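Local coordinates for protein transcriptional regulator, GntR family (Thermotoga maritima, PDB 3SXK) that probably regulates transcription by binding specific DNA sequences, its zinc-binding FCD domain, the part described here, likely serving as the effector-sensing module, at the zinc ion site. Residues are numbered along the deposited sequence; one frame, centred on the assembly and turned at random.

The zinc ion site. Residues 15, 19, 59, 63, 102-103, 125. With ZN (zinc ion), chain B; SO4 (sulfate ion), chain C.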
loop_
_atom_site.group_PDB
_atom_site.type_symbol
_atom_site.label_atom_id
_atom_site.label_comp_id
_atom_site.label_asym_id
_atom_site.label_seq_id
_atom_site.Cartn_x
_atom_site.Cartn_y
_atom_site.Cartn_z
ATOM N N ARG A 15 4.699 -3.584 -4.587
ATOM C CA ARG A 15 4.283 -2.770 -5.731
ATOM C C ARG A 15 2.782 -2.819 -5.919
ATOM O O ARG A 15 2.159 -1.770 -6.179
ATOM C CB ARG A 15 4.966 -3.255 -7.019
ATOM C CG ARG A 15 6.463 -3.015 -7.023
ATOM C CD ARG A 15 7.078 -3.414 -8.363
ATOM N NE ARG A 15 6.661 -2.540 -9.443
ATOM C CZ ARG A 15 6.937 -2.731 -10.720
ATOM N NH1 ARG A 15 7.713 -3.742 -11.091
ATOM N NH2 ARG A 15 6.463 -1.900 -11.617
ATOM N N GLU A 19 1.039 0.745 -5.828
ATOM C CA GLU A 19 0.619 1.232 -7.143
ATOM C C GLU A 19 -0.894 1.099 -7.328
ATOM O O GLU A 19 -1.509 1.978 -7.868
ATOM C CB GLU A 19 1.335 0.499 -8.290
ATOM C CG GLU A 19 2.855 0.672 -8.301
ATOM C CD GLU A 19 3.515 0.010 -9.483
ATOM O OE1 GLU A 19 2.767 -0.133 -10.512
ATOM O OE2 GLU A 19 4.758 -0.299 -9.458
ATOM N N ASP A 59 8.458 2.227 -18.969
ATOM C CA ASP A 59 8.021 1.398 -17.850
ATOM C C ASP A 59 8.182 2.141 -16.512
ATOM O O ASP A 59 7.209 2.258 -15.730
ATOM C CB ASP A 59 8.832 0.092 -17.805
ATOM C CG ASP A 59 8.477 -0.758 -16.600
ATOM O OD1 ASP A 59 7.311 -1.168 -16.520
ATOM O OD2 ASP A 59 9.333 -0.948 -15.685
ATOM N N HIS A 63 4.790 3.406 -14.113
ATOM C CA HIS A 63 4.614 2.973 -12.740
ATOM C C HIS A 63 4.838 4.123 -11.744
ATOM O O HIS A 63 4.092 4.247 -10.744
ATOM C CB HIS A 63 5.504 1.762 -12.461
ATOM C CG HIS A 63 5.069 0.520 -13.185
ATOM N ND1 HIS A 63 4.046 -0.286 -12.736
ATOM C CD2 HIS A 63 5.544 -0.071 -14.312
ATOM C CE1 HIS A 63 3.878 -1.299 -13.569
ATOM N NE2 HIS A 63 4.796 -1.199 -14.517
ATOM N N GLU A 102 1.020 -5.098 -22.289
ATOM C CA GLU A 102 0.198 -4.955 -21.073
ATOM C C GLU A 102 0.112 -3.502 -20.620
ATOM O O GLU A 102 -0.943 -3.045 -20.207
ATOM C CB GLU A 102 0.742 -5.846 -19.963
ATOM C CG GLU A 102 0.506 -7.356 -20.232
ATOM C CD GLU A 102 1.251 -8.313 -19.303
ATOM O OE1 GLU A 102 2.064 -7.879 -18.460
ATOM O OE2 GLU A 102 1.060 -9.552 -19.458
ATOM N N HIS A 103 1.208 -2.760 -20.755
ATOM C CA HIS A 103 1.201 -1.328 -20.465
ATOM C C HIS A 103 0.231 -0.609 -21.392
ATOM O O HIS A 103 -0.545 0.268 -20.967
ATOM C CB HIS A 103 2.589 -0.732 -20.646
ATOM C CG HIS A 103 3.571 -1.194 -19.627
ATOM N ND1 HIS A 103 4.938 -1.120 -19.821
ATOM C CD2 HIS A 103 3.388 -1.713 -18.395
ATOM C CE1 HIS A 103 5.550 -1.578 -18.738
ATOM N NE2 HIS A 103 4.628 -1.958 -17.872
ATOM N N HIS A 125 -1.019 -7.547 -14.785
ATOM C CA HIS A 125 0.323 -7.229 -15.291
ATOM C C HIS A 125 1.437 -7.560 -14.274
ATOM O O HIS A 125 2.398 -8.251 -14.593
ATOM C CB HIS A 125 0.345 -5.744 -15.682
ATOM C CG HIS A 125 1.700 -5.181 -15.938
ATOM N ND1 HIS A 125 2.589 -5.704 -16.863
ATOM C CD2 HIS A 125 2.343 -4.141 -15.348
ATOM C CE1 HIS A 125 3.701 -4.985 -16.852
ATOM N NE2 HIS A 125 3.590 -4.045 -15.922
HETATM ZN ZN ZN B . 5.120 -2.585 -16.012
HETATM S S SO4 C . 7.632 -4.069 -14.722
HETATM O O1 SO4 C . 8.083 -2.746 -14.129
HETATM O O2 SO4 C . 7.113 -4.975 -13.698
HETATM O O3 SO4 C . 6.706 -3.898 -15.922
HETATM O O4 SO4 C . 8.747 -4.863 -15.205
#
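The zinc site of this all-helical FCD domain, the effector-domain type of GntR-family regulators, holds its ion with three histidines and a sulfate, and an aspartate lies close by. His63 from helix 51-68, His103 from helix 96-111 and His125 from helix 115-135 each point NE2 at the ion, with His103 NE2 2.0 Å from ZN. Sulfate O3 takes a further position at 2.1 Å from ZN, giving a nearly tetrahedral shell whose angles run from 94° between His103 and His125 to 121° between O3 and His63. Asp59, its CG anti to the backbone N (chi1 176°), brings carboxylate OD1 only to 2.7 Å from ZN, a loose contact. Its OD2 lies 2.7 Å from sulfate O1; as both normally only accept, the pair would be repulsive unless a proton is shared, which the structure does not show. The sulfate, almost wholly buried, may come from crystallisation and occupy the place of a natural anionic effector.

Beside the anion, roughly at right angles to the zinc direction, Arg15 offers its guanidinium end-on: NH1 donates to sulfate O2 at 2.9 Å, a salt bridge, and NH2 to O1 at 3.1 Å. The chain bends at chi3, which brings NH2 over the centre of the His63 ring. An alanine here would remove both sulfate-binding nitrogens and would probably weaken anion retention while leaving Glu19 less firmly placed.

Behind this shell, from helix 5-25, Glu19 braces Arg15 of the same helix and His63. OE2 accepts from both NE and NH2 of Arg15, the NE bond arriving from above the carboxylate plane, while OE1 turns its syn lone pair to His63 ND1 at 2.6 Å, in the ring plane. Glu102 serves His125 differently, accepting from ND1 through the anti lone pair of OE1 at 2.7 Å, almost perfectly straight. Both carboxylates fix the imidazole rotations and would probably make NE2 a stronger donor to zinc.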